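Local atomic coordinates of Bm4233, isoform b (PDB entry 6ANY), a protein that probably binds sterols and other lipids as a secreted, venom allergen-like member of the CAP superfamily from a filarial nematode. Residues N82-W87 / G104-S109; H134-A139 / A169-K174; H144-G149 / C164-A169. All coordinates share one frame; numbering follows the deposited sequence.

Interaction 1: N82-W87 / G104-S109; sequences NVYAYW and GKSWWS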
loop_
_atom_site.group_PDB
_atom_site.type_symbol
_atom_site.label_atom_id
_atom_site.label_comp_id
_atom_site.label_asym_id
_atom_site.label_seq_id
_atom_site.Cartn_x
_atom_site.Cartn_y
_atom_site.Cartn_z
ATOM N N ASN A 82 -5.945 0.593 4.658
ATOM C CA ASN A 82 -4.910 0.213 5.602
ATOM C C ASN A 82 -4.850 1.344 6.654
ATOM O O ASN A 82 -4.960 2.518 6.317
ATOM C CB ASN A 82 -3.570 0.065 4.910
ATOM C CG ASN A 82 -3.344 -1.326 4.246
ATOM O OD1 ASN A 82 -4.033 -2.293 4.577
ATOM N ND2 ASN A 82 -2.250 -1.447 3.452
ATOM N N VAL A 83 -4.675 0.969 7.924
ATOM C CA VAL A 83 -4.713 1.852 9.083
ATOM C C VAL A 83 -3.455 1.674 9.894
ATOM O O VAL A 83 -3.044 0.578 10.162
ATOM C CB VAL A 83 -5.907 1.503 10.007
ATOM C CG1 VAL A 83 -5.907 2.419 11.176
ATOM C CG2 VAL A 83 -7.264 1.558 9.233
ATOM N N TYR A 84 -2.808 2.788 10.234
ATOM C CA TYR A 84 -1.582 2.779 11.038
ATOM C C TYR A 84 -1.671 3.854 12.117
ATOM O O TYR A 84 -2.191 4.913 11.881
ATOM C CB TYR A 84 -0.351 3.013 10.153
ATOM C CG TYR A 84 0.929 3.429 10.880
ATOM C CD1 TYR A 84 1.816 2.503 11.330
ATOM C CD2 TYR A 84 1.230 4.774 11.098
ATOM C CE1 TYR A 84 2.991 2.868 12.010
ATOM C CE2 TYR A 84 2.381 5.168 11.777
ATOM C CZ TYR A 84 3.277 4.239 12.187
ATOM O OH TYR A 84 4.414 4.642 12.877
ATOM N N ALA A 85 -1.162 3.558 13.307
ATOM C CA ALA A 85 -1.044 4.541 14.391
ATOM C C ALA A 85 0.288 4.448 15.141
ATOM O O ALA A 85 0.944 3.409 15.185
ATOM C CB ALA A 85 -2.166 4.430 15.383
ATOM N N TYR A 86 0.687 5.576 15.669
ATOM C CA TYR A 86 1.797 5.642 16.544
ATOM C C TYR A 86 1.380 6.418 17.737
ATOM O O TYR A 86 0.905 7.552 17.591
ATOM C CB TYR A 86 2.973 6.399 15.905
ATOM C CG TYR A 86 4.232 6.245 16.669
ATOM C CD1 TYR A 86 5.061 5.124 16.480
ATOM C CD2 TYR A 86 4.604 7.182 17.600
ATOM C CE1 TYR A 86 6.253 4.983 17.177
ATOM C CE2 TYR A 86 5.805 7.050 18.333
ATOM C CZ TYR A 86 6.615 5.944 18.120
ATOM O OH TYR A 86 7.808 5.811 18.806
ATOM N N TRP A 87 1.598 5.832 18.915
ATOM C CA TRP A 87 1.161 6.418 20.159
ATOM C C TRP A 87 2.330 6.849 20.968
ATOM O O TRP A 87 3.135 6.013 21.350
ATOM C CB TRP A 87 0.324 5.439 20.978
ATOM C CG TRP A 87 -0.915 5.062 20.383
ATOM C CD1 TRP A 87 -2.111 5.666 20.551
ATOM C CD2 TRP A 87 -1.155 3.905 19.590
ATOM N NE1 TRP A 87 -3.109 4.983 19.856
ATOM C CE2 TRP A 87 -2.530 3.890 19.269
ATOM C CE3 TRP A 87 -0.339 2.898 19.080
ATOM C CZ2 TRP A 87 -3.090 2.906 18.496
ATOM C CZ3 TRP A 87 -0.923 1.919 18.291
ATOM C CH2 TRP A 87 -2.279 1.950 18.011
ATOM N N GLY A 104 3.983 2.504 5.864
ATOM C CA GLY A 104 4.154 1.558 4.746
ATOM C C GLY A 104 5.115 0.520 5.208
ATOM O O GLY A 104 4.933 -0.657 4.959
ATOM N N LYS A 105 6.117 0.924 5.952
ATOM C CA LYS A 105 7.117 -0.045 6.497
ATOM C C LYS A 105 6.440 -1.006 7.486
ATOM O O LYS A 105 6.691 -2.213 7.492
ATOM C CB LYS A 105 8.235 0.687 7.217
ATOM C CG LYS A 105 9.379 1.081 6.326
ATOM C CD LYS A 105 10.211 2.212 6.908
ATOM C CE LYS A 105 10.932 1.738 8.138
ATOM N NZ LYS A 105 11.466 2.948 8.836
ATOM N N SER A 106 5.545 -0.484 8.271
ATOM C CA SER A 106 4.832 -1.282 9.245
ATOM C C SER A 106 3.909 -2.298 8.585
ATOM O O SER A 106 4.009 -3.465 8.812
ATOM C CB SER A 106 4.034 -0.403 10.175
ATOM O OG SER A 106 3.267 -1.212 11.000
ATOM N N TRP A 107 3.082 -1.845 7.694
ATOM C CA TRP A 107 2.201 -2.763 6.899
ATOM C C TRP A 107 2.993 -3.796 6.108
ATOM O O TRP A 107 2.682 -5.015 6.104
ATOM C CB TRP A 107 1.301 -1.955 5.956
ATOM C CG TRP A 107 0.420 -0.963 6.694
ATOM C CD1 TRP A 107 -0.035 -1.085 7.948
ATOM C CD2 TRP A 107 -0.049 0.316 6.216
ATOM N NE1 TRP A 107 -0.837 0.010 8.301
ATOM C CE2 TRP A 107 -0.843 0.890 7.247
ATOM C CE3 TRP A 107 0.121 1.028 5.039
ATOM C CZ2 TRP A 107 -1.450 2.137 7.120
ATOM C CZ3 TRP A 107 -0.478 2.257 4.913
ATOM C CH2 TRP A 107 -1.232 2.810 5.977
ATOM N N TRP A 108 4.020 -3.300 5.447
ATOM C CA TRP A 108 4.846 -4.140 4.589
ATOM C C TRP A 108 5.607 -5.176 5.392
ATOM O O TRP A 108 5.835 -6.312 4.886
ATOM C CB TRP A 108 5.803 -3.295 3.746
ATOM C CG TRP A 108 6.402 -4.094 2.633
ATOM C CD1 TRP A 108 7.555 -4.870 2.699
ATOM C CD2 TRP A 108 5.873 -4.264 1.303
ATOM N NE1 TRP A 108 7.755 -5.474 1.477
ATOM C CE2 TRP A 108 6.750 -5.118 0.610
ATOM C CE3 TRP A 108 4.744 -3.791 0.639
ATOM C CZ2 TRP A 108 6.569 -5.442 -0.715
ATOM C CZ3 TRP A 108 4.570 -4.131 -0.681
ATOM C CH2 TRP A 108 5.447 -4.972 -1.323
ATOM N N SER A 109 5.947 -4.852 6.650
ATOM C CA SER A 109 6.728 -5.756 7.482
ATOM C C SER A 109 5.998 -7.076 7.746
ATOM O O SER A 109 6.606 -8.050 8.216
ATOM C CB SER A 109 7.073 -5.112 8.857
ATOM O OG SER A 109 5.924 -5.113 9.755
#
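Asn82 and Tyr84 of strand 82-87 face Trp107 and Ser106 of helix 104-108, with the two N-to-C directions 117° apart and the axes approaching to 9.0 Å. The indole of Trp107 carries most of the contact. Its CG lies anti to the carbonyl carbon, which sends the indole out from the helix, one face to Asn82 and its N-H edge to the Val83 carbonyl. Asn82 CB sits over the six-membered ring of Trp107, 3.5 Å from its centroid and almost on the ring normal, a CH-pi contact made squarely on one face. On the opposite face lies Gly104 N, offset toward the rim, so the helix's own backbone backs the indole. The Asn82 amide slides past the ring, its ND2 3.8 Å from Trp107 CE3. That nitrogen is bonded beyond the contact, to Tyr166 OH and to His134 O.

This is one layer boundary of the alpha-beta-alpha sandwich of CAP proteins: strand 80-87 is an outermost strand of the central sheet within the chain. Asn82, Tyr84 and Tyr86 pair through their backbones with strand 159-167, whereas the carbonyl of Val83 is taken by the helix. Trp107 NE1 donates to Val83 O at 2.9 Å, the N-H...O angle 149°; NE1 comes from above the carbonyl plane, not on a lone pair, and the oxygen lies slightly out of the indole plane. Together with the contact over the face, this bond limits rotation of the indole.

Beside it, Tyr84 CB presses to 3.3 Å from Trp107 CZ2, a tight apolar approach. The Tyr84 ring swings anti to the backbone N (chi1 163°), passing along the helix with CD1 3.8 Å from Ser106 CB. The imidazole of His134 meets the Trp107 ring, the two planes only slightly inclined.

Interaction 2: H134-A139 / A169-K174; sequences HFTQMA and AGNMLK. With NAG (2-acetamido-2-deoxy-beta-D-glucopyranose), chain C; NAG (2-acetamido-2-deoxy-beta-D-glucopyranose), chain B.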
loop_
_atom_site.group_PDB
_atom_site.type_symbol
_atom_site.label_atom_id
_atom_site.label_comp_id
_atom_site.label_asym_id
_atom_site.label_seq_id
_atom_site.Cartn_x
_atom_site.Cartn_y
_atom_site.Cartn_z
ATOM N N HIS A 134 -2.490 -6.212 5.272
ATOM C CA HIS A 134 -2.004 -4.865 5.025
ATOM C C HIS A 134 -0.939 -4.924 3.907
ATOM O O HIS A 134 -0.976 -4.175 2.943
ATOM C CB HIS A 134 -1.483 -4.183 6.288
ATOM C CG HIS A 134 -2.434 -4.219 7.421
ATOM N ND1 HIS A 134 -2.394 -5.200 8.384
ATOM C CD2 HIS A 134 -3.523 -3.461 7.694
ATOM C CE1 HIS A 134 -3.406 -5.028 9.215
ATOM N NE2 HIS A 134 -4.114 -3.988 8.809
ATOM N N PHE A 135 -0.021 -5.855 4.054
ATOM C CA PHE A 135 1.013 -6.116 3.104
ATOM C C PHE A 135 0.395 -6.529 1.738
ATOM O O PHE A 135 0.798 -6.035 0.723
ATOM C CB PHE A 135 1.930 -7.236 3.608
ATOM C CG PHE A 135 2.641 -7.950 2.504
ATOM C CD1 PHE A 135 3.620 -7.326 1.788
ATOM C CD2 PHE A 135 2.316 -9.256 2.189
ATOM C CE1 PHE A 135 4.292 -7.985 0.752
ATOM C CE2 PHE A 135 2.918 -9.904 1.137
ATOM C CZ PHE A 135 3.886 -9.266 0.403
ATOM N N THR A 136 -0.596 -7.415 1.736
ATOM C CA THR A 136 -1.143 -7.933 0.491
ATOM C C THR A 136 -1.807 -6.835 -0.324
ATOM O O THR A 136 -1.586 -6.770 -1.531
ATOM C CB THR A 136 -2.018 -9.152 0.701
ATOM O OG1 THR A 136 -3.063 -8.886 1.636
ATOM C CG2 THR A 136 -1.172 -10.405 1.146
ATOM N N GLN A 137 -2.452 -5.874 0.348
ATOM C CA GLN A 137 -3.032 -4.724 -0.327
ATOM C C GLN A 137 -1.932 -3.864 -0.925
ATOM O O GLN A 137 -2.076 -3.378 -2.031
ATOM C CB GLN A 137 -3.909 -3.951 0.632
ATOM C CG GLN A 137 -4.510 -2.684 0.115
ATOM C CD GLN A 137 -5.431 -2.914 -1.053
ATOM O OE1 GLN A 137 -6.659 -3.090 -0.870
ATOM N NE2 GLN A 137 -4.878 -2.850 -2.261
ATOM N N MET A 138 -0.834 -3.648 -0.188
ATOM C CA MET A 138 0.267 -2.835 -0.720
ATOM C C MET A 138 0.900 -3.555 -1.899
ATOM O O MET A 138 1.482 -2.923 -2.765
ATOM C CB MET A 138 1.402 -2.592 0.326
ATOM C CG MET A 138 1.060 -1.696 1.485
ATOM S SD MET A 138 2.416 -1.417 2.581
ATOM C CE MET A 138 3.569 -0.415 1.601
ATOM N N ALA A 139 0.885 -4.893 -1.863
ATOM C CA ALA A 139 1.462 -5.693 -2.946
ATOM C C ALA A 139 0.515 -6.101 -4.084
ATOM O O ALA A 139 0.923 -6.827 -4.949
ATOM C CB ALA A 139 2.104 -6.901 -2.351
ATOM N N ALA A 169 -9.742 -2.198 -4.877
ATOM C CA ALA A 169 -9.479 -2.893 -3.651
ATOM C C ALA A 169 -8.858 -4.229 -3.903
ATOM O O ALA A 169 -9.209 -4.885 -4.799
ATOM C CB ALA A 169 -10.711 -3.011 -2.803
ATOM N N GLY A 170 -7.860 -4.538 -3.110
ATOM C CA GLY A 170 -7.115 -5.755 -3.163
ATOM C C GLY A 170 -7.770 -6.801 -2.252
ATOM O O GLY A 170 -8.877 -6.620 -1.758
ATOM N N ASN A 171 -7.073 -7.900 -2.042
ATOM C CA ASN A 171 -7.442 -8.943 -1.082
ATOM C C ASN A 171 -8.756 -9.722 -1.361
ATOM O O ASN A 171 -9.436 -10.182 -0.446
ATOM C CB ASN A 171 -7.439 -8.388 0.361
ATOM C CG ASN A 171 -6.119 -7.766 0.746
ATOM O OD1 ASN A 171 -5.044 -8.063 0.143
ATOM N ND2 ASN A 171 -6.182 -6.869 1.739
ATOM N N MET A 172 -9.077 -9.913 -2.618
ATOM C CA MET A 172 -10.178 -10.767 -2.993
ATOM C C MET A 172 -9.689 -12.226 -2.784
ATOM O O MET A 172 -8.604 -12.618 -3.309
ATOM C CB MET A 172 -10.596 -10.526 -4.445
ATOM C CG MET A 172 -11.780 -9.568 -4.667
ATOM S SD MET A 172 -13.438 -10.241 -4.254
ATOM C CE MET A 172 -13.296 -12.039 -4.440
ATOM N N LEU A 173 -10.448 -13.013 -2.009
ATOM C CA LEU A 173 -10.030 -14.363 -1.698
ATOM C C LEU A 173 -10.064 -15.225 -2.936
ATOM O O LEU A 173 -10.927 -15.061 -3.836
ATOM C CB LEU A 173 -10.883 -15.016 -0.581
ATOM C CG LEU A 173 -10.727 -14.389 0.830
ATOM C CD1 LEU A 173 -11.762 -14.876 1.868
ATOM C CD2 LEU A 173 -9.324 -14.607 1.345
ATOM N N LYS A 174 -9.065 -16.079 -3.016
ATOM C CA LYS A 174 -8.924 -17.062 -4.088
ATOM C C LYS A 174 -8.411 -16.450 -5.369
ATOM O O LYS A 174 -8.338 -17.130 -6.372
ATOM C CB LYS A 174 -10.218 -17.880 -4.339
ATOM C CG LYS A 174 -10.703 -18.585 -3.092
ATOM C CD LYS A 174 -11.787 -19.615 -3.425
ATOM C CE LYS A 174 -13.087 -19.474 -2.647
ATOM N NZ LYS A 174 -14.260 -19.591 -3.575
HETATM C C1 NAG C . -6.644 -20.697 -5.203
HETATM C C2 NAG C . -7.103 -20.688 -6.648
HETATM C C3 NAG C . -8.535 -21.217 -6.722
HETATM C C4 NAG C . -8.681 -22.534 -5.948
HETATM C C5 NAG C . -8.088 -22.398 -4.540
HETATM C C6 NAG C . -8.107 -23.690 -3.730
HETATM C C7 NAG C . -6.176 -19.076 -8.220
HETATM C C8 NAG C . -6.290 -17.698 -8.791
HETATM N N2 NAG C . -6.964 -19.344 -7.183
HETATM O O3 NAG C . -8.904 -21.427 -8.087
HETATM O O4 NAG C . -10.074 -22.895 -5.878
HETATM O O5 NAG C . -6.734 -21.983 -4.634
HETATM O O6 NAG C . -7.621 -24.764 -4.540
HETATM O O7 NAG C . -5.408 -19.897 -8.681
HETATM C C1 NAG B . -10.303 -24.271 -6.252
HETATM C C2 NAG B . -11.543 -24.780 -5.525
HETATM C C3 NAG B . -11.804 -26.243 -5.854
HETATM C C4 NAG B . -11.931 -26.370 -7.370
HETATM C C5 NAG B . -10.637 -25.827 -7.980
HETATM C C6 NAG B . -10.591 -25.997 -9.492
HETATM C C7 NAG B . -12.373 -24.034 -3.386
HETATM C C8 NAG B . -12.582 -24.618 -2.020
HETATM N N2 NAG B . -11.406 -24.598 -4.096
HETATM O O3 NAG B . -12.972 -26.698 -5.154
HETATM O O4 NAG B . -12.106 -27.736 -7.765
HETATM O O5 NAG B . -10.484 -24.447 -7.651
HETATM O O6 NAG B . -9.532 -25.194 -10.015
HETATM O O7 NAG B . -13.045 -23.110 -3.819
#
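The carboxamides of Asn171 and Gln137 are the flat groups joining the loop to the helix. Thr136 OG1 donates to Asn171 OD1 at 2.6 Å from above the amide plane, 47° out of it. Gly170 N donates to Gln137 OE1 at 2.9 Å, tilted 22° from the plane of the Gln137 amide. The nitrogen ends bond elsewhere: Asn171 ND2 to Leu133 O, Gln137 NE2 to Thr143 OG1. His134-Gln137 belong to the first CAP signature motif, and Gly170 and Asn171 to the second, which runs on from the end of strand 159-167.

Thr136 OG1 stands between its backbone N and carbonyl carbon, which turns the hydroxyl toward the loop. Gln137 starts away from the backbone N and bends at chi2, bringing its amide alongside the Gly170 backbone, with OE1 3.5 Å from Gly170 CA. The end of the Asn171 side chain reaches the helix, ND2 3.9 Å from Gln137 CB; Leu123 and Trp140 touch it as well. Farther along the loop, beside Asn122 and its glycan, the acetamido N2 of NAG (chain C) donates to Lys174 O at 2.7 Å, nearly straight at 167°.

Interaction 3: H144-G149 / C164-A169; sequences HKIGCG and CHYSPA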
loop_
_atom_site.group_PDB
_atom_site.type_symbol
_atom_site.label_atom_id
_atom_site.label_comp_id
_atom_site.label_asym_id
_atom_site.label_seq_id
_atom_site.Cartn_x
_atom_site.Cartn_y
_atom_site.Cartn_z
ATOM N N HIS A 144 -3.907 0.083 -8.528
ATOM C CA HIS A 144 -3.083 1.099 -9.181
ATOM C C HIS A 144 -3.270 2.506 -8.683
ATOM O O HIS A 144 -2.594 3.400 -9.163
ATOM C CB HIS A 144 -3.214 1.069 -10.729
ATOM C CG HIS A 144 -4.555 1.430 -11.268
ATOM N ND1 HIS A 144 -5.602 0.520 -11.363
ATOM C CD2 HIS A 144 -4.978 2.561 -11.888
ATOM C CE1 HIS A 144 -6.619 1.104 -11.980
ATOM N NE2 HIS A 144 -6.265 2.336 -12.307
ATOM N N LYS A 145 -4.115 2.689 -7.677
ATOM C CA LYS A 145 -4.417 4.012 -7.121
ATOM C C LYS A 145 -4.249 4.016 -5.620
ATOM O O LYS A 145 -4.669 3.096 -4.944
ATOM C CB LYS A 145 -5.858 4.428 -7.453
ATOM C CG LYS A 145 -6.096 4.487 -8.954
ATOM C CD LYS A 145 -7.408 5.131 -9.348
ATOM C CE LYS A 145 -8.511 4.085 -9.526
ATOM N NZ LYS A 145 -9.775 4.685 -10.125
ATOM N N ILE A 146 -3.667 5.063 -5.085
ATOM C CA ILE A 146 -3.435 5.143 -3.632
ATOM C C ILE A 146 -3.667 6.575 -3.201
ATOM O O ILE A 146 -3.316 7.481 -3.908
ATOM C CB ILE A 146 -2.046 4.647 -3.229
ATOM C CG1 ILE A 146 -1.943 4.643 -1.700
ATOM C CG2 ILE A 146 -0.926 5.493 -3.859
ATOM C CD1 ILE A 146 -0.681 3.983 -1.183
ATOM N N GLY A 147 -4.252 6.744 -2.033
ATOM C CA GLY A 147 -4.396 8.038 -1.445
ATOM C C GLY A 147 -4.467 7.863 0.054
ATOM O O GLY A 147 -5.063 6.893 0.560
ATOM N N CYS A 148 -3.859 8.810 0.753
ATOM C CA CYS A 148 -3.654 8.669 2.195
ATOM C C CYS A 148 -3.928 9.948 2.936
ATOM O O CYS A 148 -3.830 11.059 2.391
ATOM C CB CYS A 148 -2.244 8.224 2.554
ATOM S SG CYS A 148 -1.628 6.746 1.698
ATOM N N GLY A 149 -4.324 9.771 4.182
ATOM C CA GLY A 149 -4.703 10.905 5.036
ATOM C C GLY A 149 -4.007 10.758 6.370
ATOM O O GLY A 149 -3.826 9.653 6.842
ATOM N N CYS A 164 -4.548 4.920 4.588
ATOM C CA CYS A 164 -4.341 4.829 3.144
ATOM C C CYS A 164 -5.491 4.051 2.548
ATOM O O CYS A 164 -5.882 2.995 3.095
ATOM C CB CYS A 164 -2.987 4.226 2.804
ATOM S SG CYS A 164 -1.544 5.272 3.007
ATOM N N HIS A 165 -6.018 4.587 1.451
ATOM C CA HIS A 165 -7.030 3.958 0.586
ATOM C C HIS A 165 -6.483 3.541 -0.769
ATOM O O HIS A 165 -5.690 4.253 -1.389
ATOM C CB HIS A 165 -8.196 4.898 0.374
ATOM C CG HIS A 165 -9.083 5.009 1.571
ATOM N ND1 HIS A 165 -10.147 5.876 1.635
ATOM C CD2 HIS A 165 -9.083 4.330 2.738
ATOM C CE1 HIS A 165 -10.774 5.720 2.779
ATOM N NE2 HIS A 165 -10.161 4.771 3.458
ATOM N N TYR A 166 -6.930 2.380 -1.233
ATOM C CA TYR A 166 -6.381 1.754 -2.453
ATOM C C TYR A 166 -7.485 1.390 -3.385
ATOM O O TYR A 166 -8.524 0.907 -2.947
ATOM C CB TYR A 166 -5.610 0.486 -2.113
ATOM C CG TYR A 166 -4.565 0.644 -0.999
ATOM C CD1 TYR A 166 -4.941 0.760 0.319
ATOM C CD2 TYR A 166 -3.212 0.683 -1.295
ATOM C CE1 TYR A 166 -3.991 0.907 1.322
ATOM C CE2 TYR A 166 -2.284 0.850 -0.334
ATOM C CZ TYR A 166 -2.660 0.953 0.979
ATOM O OH TYR A 166 -1.625 1.081 1.875
ATOM N N SER A 167 -7.272 1.592 -4.681
ATOM C CA SER A 167 -8.273 1.235 -5.683
ATOM C C SER A 167 -7.619 0.768 -6.979
ATOM O O SER A 167 -6.680 1.395 -7.469
ATOM C CB SER A 167 -9.201 2.421 -5.960
ATOM O OG SER A 167 -10.124 2.117 -6.989
ATOM N N PRO A 168 -8.116 -0.335 -7.534
ATOM C CA PRO A 168 -9.231 -1.073 -6.944
ATOM C C PRO A 168 -8.778 -1.824 -5.703
ATOM O O PRO A 168 -7.584 -2.053 -5.506
ATOM C CB PRO A 168 -9.614 -2.061 -8.047
ATOM C CG PRO A 168 -8.349 -2.282 -8.800
ATOM C CD PRO A 168 -7.622 -0.967 -8.770
ATOM N N ALA A 169 -9.742 -2.198 -4.877
ATOM C CA ALA A 169 -9.479 -2.893 -3.651
ATOM C C ALA A 169 -8.858 -4.229 -3.903
ATOM O O ALA A 169 -9.209 -4.885 -4.799
ATOM C CB ALA A 169 -10.711 -3.011 -2.803
#
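Cys148 (chi1 -52°) and Cys164 (chi1 -76°) both hold SG anti to the carbonyl carbon, bringing the sulfurs together on one face of the sheet. The SG-SG disulfide of Cys148 and Cys164 has a chi3 of 100° and spans a non-hydrogen-bonded antiparallel pair whose CA atoms are 4.0 Å apart. On the same face Ile146 and Tyr166 point the same way side by side, Ile146 CD1 3.6 Å from Tyr166 CE2. Between these pairs, Gly147 and His165 exchange two backbone hydrogen bonds, His165 N to Gly147 O being the shorter at 2.7 Å.

At the other end is a classic beta bulge: Ser167 O accepts from His144 N at 3.2 Å and, weakly, from Lys145 N. Pro168 follows through a cis peptide bond, its CD 3.6 Å from His144 ND1, a buried nitrogen with no partner in the model. Lys145 and Ser167 lie on the other face, Lys145 CE 3.6 Å from Ser167 OG.

The strands are the inner pair of the four-stranded sheet, between 50-51 and 80-87. Helices 10-28 and 133-138 pack on the Ile146-Tyr166 face, and helix 53-63 on that of Lys145, His165 and Ser167.

How the interactions relate
Interactions 1 and 3 share the central sheet, strands 80-87 and 159-167 being neighbours; the centres of the two contacts lie about 15 Å apart. Trp107 CZ3 of interaction 1 lies 3.7 Å from Cys164 SG, so the indole packs on the disulfide of interaction 3. Asn82 ND2 joins all three contacts, 3.0 Å from Tyr166 OH and 3.1 Å from His134 O. Interactions 2 and 3 are closer, about 12 Å between centres; they share Ala169, and Gln137 NE2 meets Tyr166 CB at 3.4 Å. Interaction 3 is nested in the loop closed by interaction 2. His134 and Glu81 probably line the central cavity, as in CAP relatives.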